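Local coordinates for UDP-4-amino-4,6-dideoxy-N-acetyl-beta-L-altrosamine transaminase (Helicobacter pylori, PDB 2FNU), which catalyses the pyridoxal-phosphate-dependent amino transfer that makes UDP-4-amino-4,6-dideoxy-N-acetyl-beta-L-altrosamine, the second step of pseudaminic acid biosynthesis for flagellin modification, at residues B[257-260]-B[261-265]. Residues are numbered along the deposited sequence; the frame is centred on the assembly and turned at random.
Sequences ALTY and DRIFK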
ATOM      1  N   ALA B 257      -4.300 -30.410 -10.510  1.00 13.32           N
ATOM      2  CA  ALA B 257      -3.179 -30.560 -11.441  1.00 13.54           C
ATOM      3  C   ALA B 257      -3.003 -32.007 -11.891  1.00 11.47           C
ATOM      4  O   ALA B 257      -2.742 -32.284 -13.067  1.00 14.00           O
ATOM      5  CB  ALA B 257      -1.894 -30.047 -10.803  1.00 14.50           C
ATOM      6  N   LEU B 258      -3.139 -32.933 -10.949  1.00 12.14           N
ATOM      7  CA  LEU B 258      -2.991 -34.351 -11.283  1.00 12.63           C
ATOM      8  C   LEU B 258      -4.087 -34.817 -12.234  1.00 12.29           C
ATOM      9  O   LEU B 258      -3.845 -35.685 -13.095  1.00 13.75           O
ATOM     10  CB  LEU B 258      -2.970 -35.216 -10.017  1.00 14.37           C
ATOM     11  CG  LEU B 258      -1.704 -35.053  -9.172  1.00 15.26           C
ATOM     12  CD1 LEU B 258      -1.930 -35.710  -7.807  1.00 16.64           C
ATOM     13  CD2 LEU B 258      -0.434 -35.599  -9.859  1.00 15.19           C
ATOM     14  N   THR B 259      -5.297 -34.272 -12.071  1.00 12.46           N
ATOM     15  CA  THR B 259      -6.403 -34.605 -12.981  1.00 12.75           C
ATOM     16  C   THR B 259      -6.107 -34.104 -14.390  1.00 15.08           C
ATOM     17  O   THR B 259      -6.254 -34.845 -15.362  1.00 15.20           O
ATOM     18  CB  THR B 259      -7.727 -34.046 -12.451  1.00 15.84           C
ATOM     19  OG1 THR B 259      -8.022 -34.719 -11.228  1.00 16.85           O
ATOM     20  CG2 THR B 259      -8.872 -34.286 -13.433  1.00 14.94           C
ATOM     21  N   TYR B 260      -5.677 -32.851 -14.520  1.00 14.42           N
ATOM     22  CA  TYR B 260      -5.225 -32.404 -15.828  1.00 12.42           C
ATOM     23  C   TYR B 260      -4.135 -33.322 -16.397  1.00 13.34           C
ATOM     24  O   TYR B 260      -4.169 -33.671 -17.578  1.00 14.13           O
ATOM     25  CB  TYR B 260      -4.620 -31.012 -15.709  1.00 14.34           C
ATOM     26  CG  TYR B 260      -5.563 -29.827 -15.652  1.00 12.13           C
ATOM     27  CD1 TYR B 260      -6.501 -29.593 -16.660  1.00 12.81           C
ATOM     28  CD2 TYR B 260      -5.446 -28.875 -14.635  1.00 13.55           C
ATOM     29  CE1 TYR B 260      -7.319 -28.461 -16.643  1.00 13.24           C
ATOM     30  CE2 TYR B 260      -6.278 -27.745 -14.601  1.00 12.37           C
ATOM     31  CZ  TYR B 260      -7.202 -27.543 -15.619  1.00 13.20           C
ATOM     32  OH  TYR B 260      -7.998 -26.415 -15.618  1.00 13.48           O
ATOM     33  N   ASP B 261      -3.145 -33.673 -15.568  1.00 12.89           N
ATOM     34  CA  ASP B 261      -2.039 -34.534 -16.022  1.00 13.02           C
ATOM     35  C   ASP B 261      -2.597 -35.832 -16.614  1.00 13.95           C
ATOM     36  O   ASP B 261      -2.155 -36.266 -17.691  1.00 15.22           O
ATOM     37  CB  ASP B 261      -1.098 -34.885 -14.877  1.00 13.50           C
ATOM     38  CG  ASP B 261      -0.245 -33.712 -14.407  1.00 13.95           C
ATOM     39  OD1 ASP B 261      -0.261 -32.606 -15.000  1.00 15.55           O
ATOM     40  OD2 ASP B 261       0.473 -33.930 -13.407  1.00 15.60           O
ATOM     41  N   ARG B 262      -3.564 -36.439 -15.920  1.00 13.48           N
ATOM     42  CA  ARG B 262      -4.098 -37.726 -16.398  1.00 14.10           C
ATOM     43  C   ARG B 262      -4.735 -37.556 -17.768  1.00 14.91           C
ATOM     44  O   ARG B 262      -4.500 -38.365 -18.686  1.00 16.09           O
ATOM     45  CB  ARG B 262      -5.121 -38.313 -15.428  1.00 14.08           C
ATOM     46  CG  ARG B 262      -4.536 -38.812 -14.126  1.00 15.76           C
ATOM     47  CD  ARG B 262      -5.570 -39.649 -13.382  1.00 15.76           C
ATOM     48  NE  ARG B 262      -6.825 -38.932 -13.118  1.00 15.24           N
ATOM     49  CZ  ARG B 262      -7.009 -38.082 -12.110  1.00 17.00           C
ATOM     50  NH1 ARG B 262      -6.010 -37.816 -11.261  1.00 16.07           N
ATOM     51  NH2 ARG B 262      -8.203 -37.499 -11.948  1.00 15.88           N
ATOM     52  N   ILE B 263      -5.550 -36.511 -17.920  1.00 12.92           N
ATOM     53  CA  ILE B 263      -6.298 -36.332 -19.158  1.00 12.62           C
ATOM     54  C   ILE B 263      -5.393 -35.883 -20.304  1.00 15.53           C
ATOM     55  O   ILE B 263      -5.620 -36.265 -21.460  1.00 16.02           O
ATOM     56  CB  ILE B 263      -7.473 -35.337 -18.930  1.00 14.31           C
ATOM     57  CG1 ILE B 263      -8.458 -35.955 -17.916  1.00 12.48           C
ATOM     58  CG2 ILE B 263      -8.184 -34.975 -20.236  1.00 14.29           C
ATOM     59  CD1 ILE B 263      -9.489 -34.995 -17.338  1.00 14.88           C
ATOM     60  N   PHE B 264      -4.358 -35.098 -19.979  1.00 13.38           N
ATOM     61  CA  PHE B 264      -3.426 -34.587 -20.973  1.00 14.73           C
ATOM     62  C   PHE B 264      -2.261 -35.520 -21.304  1.00 15.60           C
ATOM     63  O   PHE B 264      -1.468 -35.206 -22.195  1.00 16.04           O
ATOM     64  CB  PHE B 264      -2.830 -33.248 -20.486  1.00 13.09           C
ATOM     65  CG  PHE B 264      -3.832 -32.131 -20.388  1.00 14.01           C
ATOM     66  CD1 PHE B 264      -4.983 -32.120 -21.171  1.00 14.96           C
ATOM     67  CD2 PHE B 264      -3.601 -31.057 -19.528  1.00 13.33           C
ATOM     68  CE1 PHE B 264      -5.906 -31.068 -21.094  1.00 15.12           C
ATOM     69  CE2 PHE B 264      -4.512 -29.991 -19.442  1.00 13.02           C
ATOM     70  CZ  PHE B 264      -5.656 -29.995 -20.228  1.00 15.39           C
ATOM     71  N   LYS B 265      -2.123 -36.635 -20.582  1.00 15.82           N
ATOM     72  CA  LYS B 265      -0.989 -37.546 -20.803  1.00 14.97           C
ATOM     73  C   LYS B 265      -0.927 -37.957 -22.280  1.00 17.50           C
ATOM     74  O   LYS B 265      -1.938 -38.369 -22.851  1.00 17.78           O
ATOM     75  CB  LYS B 265      -1.102 -38.773 -19.893  1.00 16.54           C
ATOM     76  CG  LYS B 265      -0.061 -39.855 -20.147  1.00 26.92           C
ATOM     77  CD  LYS B 265       1.159 -39.684 -19.282  1.00 43.84           C
ATOM     78  CE  LYS B 265       2.033 -40.927 -19.348  1.00 50.55           C
ATOM     79  NZ  LYS B 265       3.095 -40.894 -18.308  1.00 61.64           N
TER
HETATM   80  O   HOH W   1      -6.423 -36.069  -8.871  1.00 16.17           O
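Tyr260 and Phe264, one helical turn apart, pair on the buried side of the last turns of helix 246-264, while Thr259 and Arg262 meet on another side of the same helix. The two rings run side by side in the same direction, their planes only 16° apart but slid so far that they barely overlap, with centroids 5.5 Å from each other. The nearest approach of the two side chains is CE2 of Phe264 at 3.4 Å from CD1 of Tyr260. The backbone bond from Phe264 N to Tyr260 O, 2.8 Å, ties the same two residues and closes the last full turn before Lys265 leaves helical geometry. The Arg262 chain bends at chi3 (-57°), which folds its guanidinium back over Thr259, whose CA lies under one face toward the rim. From there NH2 gives a weak, strongly bent bond to Thr259 OG1 (2.9 Å, 126° at the hydrogen). A water in the guanidinium plane accepts from Arg262 NH1 at 3.0 Å and also bonds to Thr259 OG1, bridging the two. The threonine oxygen also bonds Glu255 O, one turn back; its methyl CG2 instead packs against Ile263 CD1, 4.0 Å away. Asp261 turns its OD1 to the hydroxyl of Tyr286, whose ring meets that of Tyr260, and Tyr260 OH bonds Pro348 O. Ile361 and Ala362 of helix 355-370 touch Tyr260, Leu347 of strand 344-347 touches both side chains, and Phe270 meets Phe264 edge-to-face, so the aromatic side of the helix packs against helix 355-370 and strands 286-290, 344-347 and 270-272.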